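Long-range contacts in 2-Keto-3-deoxy-(6-phospho-)gluconate aldolase (PDB 2R91), which is an aldolase of the dihydrodipicolinate synthetase family, built as a TIM barrel and present as an assembly of four chains: residues A[122-127]-A[148-153]; A[72-77]-A[98-103]. All blocks are in the same frame, centred on the assembly; numbering follows the deposited sequence.

Interaction 1 of 2, residues A[122-127]-A[148-153]; sequences SIPVFL and CIRGVK. With SO4 (sulfate ion), chain E.
The F126 ring lies with one face flat on G151: the glycine CA sits 3.5 Å from the ring centroid, 6° off the normal, a CH-pi contact on bare backbone that the absence of a side chain permits. The R150 guanidinium takes P124 over one face, with P124 CG 3.9 Å from R150 CZ; a bend at chi3 (73°) turns the group onto the proline, the two side chains crossing obliquely. At the guanidinium edge, in its plane, lie S122 O and a water, which donates to S122 O and accepts weakly from R150 NH1. The backbones run parallel. R150 N donates to V125 O at 3.1 Å, nearly straight and along the C=O axis. L127 N reaches G151 O at 2.8 Å from above the carbonyl plane, and K153 N meets L127 O end-on at 2.8 Å. G151 N is buried here and has no partner in the model. A second water bridges C148 O and V125 N at the start of the pairing, near the C148–C118 disulfide. L127 and V152 lie side by side, L127 CD2 4.1 Å from V152 CG1, and both touch Y165 of helix 159-168, whereas F126 packs on residues of strands 93-96 and 173-176. The K153 chain reaches a sulfate ion, K153 NZ donating to sulfate O1 (2.9 Å) and to O2, although this nitrogen's position is uncertain; Y128, T42 and T155 also bind the ion. This is the pairing of neighbouring strands 125-129 and 149-154 in a TIM barrel, whose C-terminal strand ends carry the active site in enzymes of this fold.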
ATOM      1  N   SER A 122     -30.975   2.228 -21.566  1.00 28.78           N
ATOM      2  CA  SER A 122     -30.945   1.078 -22.461  1.00 30.64           C
ATOM      3  C   SER A 122     -29.578   0.883 -23.087  1.00 30.35           C
ATOM      4  O   SER A 122     -29.208  -0.247 -23.413  1.00 31.68           O
ATOM      5  CB  SER A 122     -31.982   1.263 -23.581  1.00 32.45           C
ATOM      6  OG  SER A 122     -33.258   1.412 -22.987  1.00 34.99           O
ATOM      7  N   ILE A 123     -28.844   1.976 -23.294  1.00 28.35           N
ATOM      8  CA  ILE A 123     -27.498   1.871 -23.862  1.00 26.71           C
ATOM      9  C   ILE A 123     -26.567   1.159 -22.848  1.00 26.37           C
ATOM     10  O   ILE A 123     -26.873   1.102 -21.664  1.00 26.11           O
ATOM     11  CB  ILE A 123     -26.944   3.252 -24.292  1.00 25.86           C
ATOM     12  CG1 ILE A 123     -26.927   4.245 -23.106  1.00 25.26           C
ATOM     13  CG2 ILE A 123     -27.750   3.815 -25.468  1.00 26.04           C
ATOM     14  CD1 ILE A 123     -26.212   5.558 -23.446  1.00 26.28           C
ATOM     15  N   PRO A 124     -25.445   0.588 -23.323  1.00 25.69           N
ATOM     16  CA  PRO A 124     -24.499  -0.139 -22.465  1.00 25.86           C
ATOM     17  C   PRO A 124     -23.934   0.746 -21.342  1.00 24.62           C
ATOM     18  O   PRO A 124     -23.655   1.930 -21.562  1.00 23.41           O
ATOM     19  CB  PRO A 124     -23.367  -0.512 -23.425  1.00 25.68           C
ATOM     20  CG  PRO A 124     -24.001  -0.500 -24.788  1.00 27.76           C
ATOM     21  CD  PRO A 124     -25.008   0.618 -24.729  1.00 26.46           C
ATOM     22  N   VAL A 125     -23.816   0.172 -20.157  1.00 22.48           N
ATOM     23  CA  VAL A 125     -23.138   0.818 -19.042  1.00 22.78           C
ATOM     24  C   VAL A 125     -21.736   0.194 -18.866  1.00 22.87           C
ATOM     25  O   VAL A 125     -21.609  -1.032 -18.776  1.00 22.29           O
ATOM     26  CB  VAL A 125     -23.954   0.661 -17.739  1.00 22.15           C
ATOM     27  CG1 VAL A 125     -23.147   1.129 -16.511  1.00 22.36           C
ATOM     28  CG2 VAL A 125     -25.287   1.444 -17.853  1.00 22.47           C
ATOM     29  N   PHE A 126     -20.708   1.046 -18.843  1.00 22.36           N
ATOM     30  CA  PHE A 126     -19.300   0.614 -18.666  1.00 22.23           C
ATOM     31  C   PHE A 126     -18.867   0.832 -17.244  1.00 21.47           C
ATOM     32  O   PHE A 126     -19.193   1.875 -16.631  1.00 20.20           O
ATOM     33  CB  PHE A 126     -18.355   1.455 -19.540  1.00 24.51           C
ATOM     34  CG  PHE A 126     -18.294   1.037 -20.992  1.00 26.46           C
ATOM     35  CD1 PHE A 126     -19.437   0.680 -21.693  1.00 27.34           C
ATOM     36  CD2 PHE A 126     -17.084   1.024 -21.654  1.00 27.97           C
ATOM     37  CE1 PHE A 126     -19.360   0.305 -23.038  1.00 29.07           C
ATOM     38  CE2 PHE A 126     -17.003   0.653 -23.009  1.00 27.90           C
ATOM     39  CZ  PHE A 126     -18.124   0.313 -23.692  1.00 27.21           C
ATOM     40  N   LEU A 127     -18.103  -0.112 -16.707  1.00 19.60           N
ATOM     41  CA  LEU A 127     -17.371   0.156 -15.488  1.00 18.24           C
ATOM     42  C   LEU A 127     -16.112   0.950 -15.855  1.00 19.52           C
ATOM     43  O   LEU A 127     -15.385   0.583 -16.775  1.00 19.27           O
ATOM     44  CB  LEU A 127     -17.029  -1.156 -14.773  1.00 17.73           C
ATOM     45  CG  LEU A 127     -15.904  -1.065 -13.725  1.00 19.20           C
ATOM     46  CD1 LEU A 127     -16.281  -0.277 -12.466  1.00 17.18           C
ATOM     47  CD2 LEU A 127     -15.390  -2.488 -13.390  1.00 18.18           C
ATOM     48  N   CYS A 148     -24.656  -6.605 -15.106  1.00 30.77           N
ATOM     49  CA  CYS A 148     -25.180  -5.710 -16.143  1.00 30.85           C
ATOM     50  C   CYS A 148     -24.104  -4.874 -16.871  1.00 29.42           C
ATOM     51  O   CYS A 148     -24.414  -4.002 -17.693  1.00 29.85           O
ATOM     52  CB  CYS A 148     -26.259  -4.784 -15.560  1.00 32.27           C
ATOM     53  SG  CYS A 148     -25.628  -3.622 -14.327  1.00 34.01           S
ATOM     54  N   ILE A 149     -22.846  -5.147 -16.573  1.00 28.15           N
ATOM     55  CA  ILE A 149     -21.748  -4.368 -17.134  1.00 26.79           C
ATOM     56  C   ILE A 149     -21.469  -4.878 -18.536  1.00 26.70           C
ATOM     57  O   ILE A 149     -21.330  -6.078 -18.727  1.00 26.08           O
ATOM     58  CB  ILE A 149     -20.484  -4.525 -16.238  1.00 26.80           C
ATOM     59  CG1 ILE A 149     -20.732  -3.955 -14.814  1.00 26.00           C
ATOM     60  CG2 ILE A 149     -19.270  -3.877 -16.879  1.00 25.46           C
ATOM     61  CD1 ILE A 149     -21.183  -2.502 -14.789  1.00 24.66           C
ATOM     62  N   ARG A 150     -21.374  -3.984 -19.512  1.00 27.29           N
ATOM     63  CA  ARG A 150     -21.142  -4.376 -20.907  1.00 27.91           C
ATOM     64  C   ARG A 150     -19.831  -3.792 -21.481  1.00 26.86           C
ATOM     65  O   ARG A 150     -19.535  -3.887 -22.685  1.00 25.39           O
ATOM     66  CB  ARG A 150     -22.377  -3.997 -21.757  1.00 30.91           C
ATOM     67  CG  ARG A 150     -23.596  -4.885 -21.392  1.00 35.20           C
ATOM     68  CD  ARG A 150     -24.925  -4.319 -21.826  1.00 39.24           C
ATOM     69  NE  ARG A 150     -25.103  -4.420 -23.260  1.00 43.12           N
ATOM     70  CZ  ARG A 150     -26.041  -3.766 -23.954  1.00 45.09           C
ATOM     71  NH1 ARG A 150     -26.905  -2.929 -23.353  1.00 45.15           N
ATOM     72  NH2 ARG A 150     -26.096  -3.938 -25.267  1.00 46.00           N
ATOM     73  N   GLY A 151     -19.043  -3.191 -20.608  1.00 23.16           N
ATOM     74  CA  GLY A 151     -17.816  -2.574 -21.042  1.00 22.95           C
ATOM     75  C   GLY A 151     -16.991  -2.204 -19.837  1.00 21.66           C
ATOM     76  O   GLY A 151     -17.535  -1.983 -18.747  1.00 19.49           O
ATOM     77  N   VAL A 152     -15.670  -2.148 -20.017  1.00 21.19           N
ATOM     78  CA  VAL A 152     -14.771  -1.797 -18.906  1.00 20.17           C
ATOM     79  C   VAL A 152     -13.638  -0.894 -19.391  1.00 21.92           C
ATOM     80  O   VAL A 152     -12.997  -1.165 -20.424  1.00 21.34           O
ATOM     81  CB  VAL A 152     -14.199  -3.066 -18.191  1.00 21.29           C
ATOM     82  CG1 VAL A 152     -13.367  -2.685 -16.956  1.00 19.98           C
ATOM     83  CG2 VAL A 152     -15.310  -4.026 -17.789  1.00 20.79           C
ATOM     84  N   LYS A 153     -13.388   0.191 -18.663  1.00 20.47           N
ATOM     85  CA  LYS A 153     -12.172   0.963 -18.881  1.00 22.82           C
ATOM     86  C   LYS A 153     -11.391   0.818 -17.606  1.00 21.37           C
ATOM     87  O   LYS A 153     -11.874   1.225 -16.559  1.00 19.06           O
ATOM     88  CB  LYS A 153     -12.448   2.443 -19.129  1.00 24.48           C
ATOM     89  CG  LYS A 153     -11.134   3.333 -19.078  1.00 27.66           C
ATOM     90  CD  LYS A 153     -11.478   4.840 -19.066  1.00 28.54           C
ATOM     91  CE  LYS A 153     -10.288   5.860 -19.052  1.00 30.63           C
ATOM     92  NZ  LYS A 153      -8.909   5.369 -18.673  1.00 35.55           N
TER
HETATM   93  S   SO4 E   1      -8.216   8.691 -17.665  1.00 36.51           S
HETATM   94  O1  SO4 E   1      -8.575   7.531 -16.806  1.00 30.51           O
HETATM   95  O2  SO4 E   1      -7.637   8.077 -18.884  1.00 36.11           O
HETATM   96  O3  SO4 E   1      -9.246   9.685 -17.913  1.00 33.32           O
HETATM   97  O4  SO4 E   1      -7.165   9.531 -17.037  1.00 37.37           O
HETATM   98  O   HOH W   1     -28.307  -1.447 -26.036  1.00 48.11           O
HETATM   99  O   HOH W   2     -25.260  -2.250 -19.538  1.00 34.21           O

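Interaction 2 of 2, residues A[72-77]-A[98-103]; sequences ASLNAD and PPYYFP
L74 and Y100 carry this buried contact. The two side chains cross obliquely, with L74 CD2 over the centre of the Y100 face, 3.8 Å from the ring centroid and 6° off the normal, a CH-pi contact, while L74 CG comes to 3.7 Å from Y100 CE1. The other methyl, L74 CD1, reaches F102 CE2 at 4.0 Å. A72 meets the same tyrosine at its edge: its CB lies in the ring plane, 3.9 Å from Y100 CE2. One water bridges the A72 carbonyl and the Y100 hydroxyl, donating to A72 O at 2.9 Å and lying 3.2 Å from Y100 OH. F102 N donates to Y100 O at 2.8 Å, closing a gamma turn at Y101. L74 sits inside an ST turn, N75 N donating to S73 OG, which also bonds E78; N75 OD1 then caps helix 76-88 by accepting from D77 N. The Y100 and Y101 rings meet Y101 and Y100 of the second subunit edge-to-face. Within the chain, the contact joins the entry to helix 76-88 with the loop after strand 93-96, with Y113 of helix 107-120 touching A72 and V134 of helix 131-134 touching Y100.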
ATOM      1  N   ALA A  72     -20.320   9.551 -13.066  1.00 17.01           N
ATOM      2  CA  ALA A  72     -20.300   9.389 -11.617  1.00 17.71           C
ATOM      3  C   ALA A  72     -20.550  10.701 -10.867  1.00 17.57           C
ATOM      4  O   ALA A  72     -20.074  11.757 -11.255  1.00 18.26           O
ATOM      5  CB  ALA A  72     -18.979   8.810 -11.136  1.00 18.64           C
ATOM      6  N   SER A  73     -21.263  10.592  -9.761  1.00 18.38           N
ATOM      7  CA  SER A  73     -21.424  11.707  -8.833  1.00 18.80           C
ATOM      8  C   SER A  73     -21.541  11.133  -7.448  1.00 17.08           C
ATOM      9  O   SER A  73     -22.085  10.048  -7.281  1.00 19.16           O
ATOM     10  CB  SER A  73     -22.696  12.495  -9.150  1.00 19.55           C
ATOM     11  OG  SER A  73     -22.856  13.528  -8.189  1.00 18.41           O
ATOM     12  N   LEU A  74     -21.092  11.878  -6.432  1.00 16.73           N
ATOM     13  CA  LEU A  74     -21.303  11.439  -5.054  1.00 17.83           C
ATOM     14  C   LEU A  74     -22.729  11.762  -4.530  1.00 18.92           C
ATOM     15  O   LEU A  74     -23.065  11.485  -3.373  1.00 19.29           O
ATOM     16  CB  LEU A  74     -20.196  11.962  -4.120  1.00 18.84           C
ATOM     17  CG  LEU A  74     -18.780  11.457  -4.490  1.00 19.89           C
ATOM     18  CD1 LEU A  74     -17.749  11.961  -3.467  1.00 18.13           C
ATOM     19  CD2 LEU A  74     -18.700   9.933  -4.555  1.00 20.10           C
ATOM     20  N   ASN A  75     -23.575  12.279  -5.408  1.00 19.41           N
ATOM     21  CA  ASN A  75     -25.016  12.213  -5.234  1.00 20.20           C
ATOM     22  C   ASN A  75     -25.519  11.308  -6.354  1.00 19.64           C
ATOM     23  O   ASN A  75     -25.555  11.725  -7.499  1.00 18.43           O
ATOM     24  CB  ASN A  75     -25.640  13.594  -5.383  1.00 19.76           C
ATOM     25  CG  ASN A  75     -27.178  13.551  -5.325  1.00 21.44           C
ATOM     26  OD1 ASN A  75     -27.775  12.477  -5.312  1.00 19.36           O
ATOM     27  ND2 ASN A  75     -27.809  14.729  -5.234  1.00 20.12           N
ATOM     28  N   ALA A  76     -25.894  10.085  -6.018  1.00 20.34           N
ATOM     29  CA  ALA A  76     -26.138   9.057  -7.037  1.00 21.26           C
ATOM     30  C   ALA A  76     -27.299   9.402  -7.976  1.00 22.17           C
ATOM     31  O   ALA A  76     -27.304   8.993  -9.120  1.00 19.93           O
ATOM     32  CB  ALA A  76     -26.370   7.705  -6.367  1.00 21.85           C
ATOM     33  N   ASP A  77     -28.279  10.178  -7.499  1.00 23.19           N
ATOM     34  CA  ASP A  77     -29.381  10.641  -8.366  1.00 23.59           C
ATOM     35  C   ASP A  77     -28.832  11.437  -9.544  1.00 21.82           C
ATOM     36  O   ASP A  77     -29.406  11.440 -10.631  1.00 18.86           O
ATOM     37  CB  ASP A  77     -30.331  11.573  -7.581  1.00 26.87           C
ATOM     38  CG  ASP A  77     -31.153  10.835  -6.546  1.00 31.86           C
ATOM     39  OD1 ASP A  77     -31.595   9.690  -6.815  1.00 32.81           O
ATOM     40  OD2 ASP A  77     -31.364  11.426  -5.451  1.00 35.91           O
ATOM     41  N   PRO A  98     -16.640   3.658  -9.829  1.00 16.94           N
ATOM     42  CA  PRO A  98     -17.337   3.234  -8.625  1.00 17.01           C
ATOM     43  C   PRO A  98     -17.426   4.436  -7.667  1.00 16.99           C
ATOM     44  O   PRO A  98     -16.633   5.358  -7.759  1.00 15.87           O
ATOM     45  CB  PRO A  98     -16.375   2.208  -7.993  1.00 17.77           C
ATOM     46  CG  PRO A  98     -15.393   1.793  -9.122  1.00 17.80           C
ATOM     47  CD  PRO A  98     -15.298   3.046  -9.973  1.00 16.88           C
ATOM     48  N   PRO A  99     -18.365   4.400  -6.724  1.00 17.72           N
ATOM     49  CA  PRO A  99     -18.351   5.450  -5.687  1.00 18.73           C
ATOM     50  C   PRO A  99     -16.924   5.629  -5.136  1.00 19.39           C
ATOM     51  O   PRO A  99     -16.280   4.642  -4.771  1.00 20.33           O
ATOM     52  CB  PRO A  99     -19.283   4.863  -4.604  1.00 18.28           C
ATOM     53  CG  PRO A  99     -20.377   4.106  -5.485  1.00 18.13           C
ATOM     54  CD  PRO A  99     -19.478   3.439  -6.564  1.00 18.35           C
ATOM     55  N   TYR A 100     -16.437   6.864  -5.118  1.00 18.43           N
ATOM     56  CA  TYR A 100     -15.072   7.182  -4.703  1.00 18.44           C
ATOM     57  C   TYR A 100     -15.060   8.043  -3.425  1.00 17.46           C
ATOM     58  O   TYR A 100     -16.107   8.266  -2.791  1.00 17.02           O
ATOM     59  CB  TYR A 100     -14.330   7.893  -5.858  1.00 19.19           C
ATOM     60  CG  TYR A 100     -15.123   9.053  -6.488  1.00 19.87           C
ATOM     61  CD1 TYR A 100     -14.974  10.354  -6.013  1.00 19.56           C
ATOM     62  CD2 TYR A 100     -15.983   8.842  -7.569  1.00 20.30           C
ATOM     63  CE1 TYR A 100     -15.698  11.432  -6.580  1.00 20.50           C
ATOM     64  CE2 TYR A 100     -16.699   9.899  -8.138  1.00 20.34           C
ATOM     65  CZ  TYR A 100     -16.550  11.187  -7.630  1.00 20.39           C
ATOM     66  OH  TYR A 100     -17.238  12.232  -8.194  1.00 21.55           O
ATOM     67  N   TYR A 101     -13.868   8.473  -3.035  1.00 16.84           N
ATOM     68  CA  TYR A 101     -13.614   9.191  -1.788  1.00 17.54           C
ATOM     69  C   TYR A 101     -13.849   8.377  -0.476  1.00 18.23           C
ATOM     70  O   TYR A 101     -12.920   8.124   0.281  1.00 17.23           O
ATOM     71  CB  TYR A 101     -14.366  10.569  -1.721  1.00 16.65           C
ATOM     72  CG  TYR A 101     -13.952  11.226  -0.448  1.00 16.56           C
ATOM     73  CD1 TYR A 101     -12.690  11.809  -0.350  1.00 16.64           C
ATOM     74  CD2 TYR A 101     -14.754  11.161   0.701  1.00 17.38           C
ATOM     75  CE1 TYR A 101     -12.238  12.369   0.853  1.00 17.19           C
ATOM     76  CE2 TYR A 101     -14.295  11.673   1.930  1.00 16.63           C
ATOM     77  CZ  TYR A 101     -13.047  12.298   1.977  1.00 17.34           C
ATOM     78  OH  TYR A 101     -12.542  12.798   3.145  1.00 17.27           O
ATOM     79  N   PHE A 102     -15.095   7.974  -0.216  1.00 18.27           N
ATOM     80  CA  PHE A 102     -15.452   7.341   1.046  1.00 18.83           C
ATOM     81  C   PHE A 102     -14.818   5.975   1.189  1.00 21.13           C
ATOM     82  O   PHE A 102     -15.010   5.128   0.335  1.00 21.06           O
ATOM     83  CB  PHE A 102     -16.976   7.244   1.185  1.00 19.09           C
ATOM     84  CG  PHE A 102     -17.659   8.606   1.202  1.00 18.50           C
ATOM     85  CD1 PHE A 102     -17.662   9.374   2.362  1.00 19.40           C
ATOM     86  CD2 PHE A 102     -18.244   9.124   0.054  1.00 18.90           C
ATOM     87  CE1 PHE A 102     -18.258  10.657   2.366  1.00 20.18           C
ATOM     88  CE2 PHE A 102     -18.824  10.375   0.040  1.00 18.59           C
ATOM     89  CZ  PHE A 102     -18.842  11.153   1.200  1.00 18.84           C
ATOM     90  N   PRO A 103     -14.036   5.771   2.255  1.00 23.43           N
ATOM     91  CA  PRO A 103     -13.415   4.461   2.469  1.00 26.56           C
ATOM     92  C   PRO A 103     -14.458   3.498   2.997  1.00 28.48           C
ATOM     93  O   PRO A 103     -15.381   3.889   3.712  1.00 30.58           O
ATOM     94  CB  PRO A 103     -12.342   4.735   3.554  1.00 26.19           C
ATOM     95  CG  PRO A 103     -12.239   6.236   3.672  1.00 26.22           C
ATOM     96  CD  PRO A 103     -13.609   6.754   3.266  1.00 24.70           C
TER
HETATM   97  O   HOH W   3     -18.762  14.171 -10.229  1.00 35.04           O

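Overall arrangement
From the N terminus, interaction 2 comes first: it opens just after strand 67-70 and closes after helix 76-88 and strand 93-96, so its loop encloses that helix and strand, an alpha-beta step of the barrel. The chain then passes through helix 107-120 before interaction 1 opens at strand 125-129 and closes, across helices 131-134 and 140-146, on strand 149-154. The two loops follow in series, neither nested nor crossed. Their centres lie about 17 Å apart, yet they touch where L127 CD1 packs 4.0 Å from P98 CG. Interaction 1 joins neighbouring barrel strands, while interaction 2 ties together the loops that follow two earlier strands, beside a subunit interface.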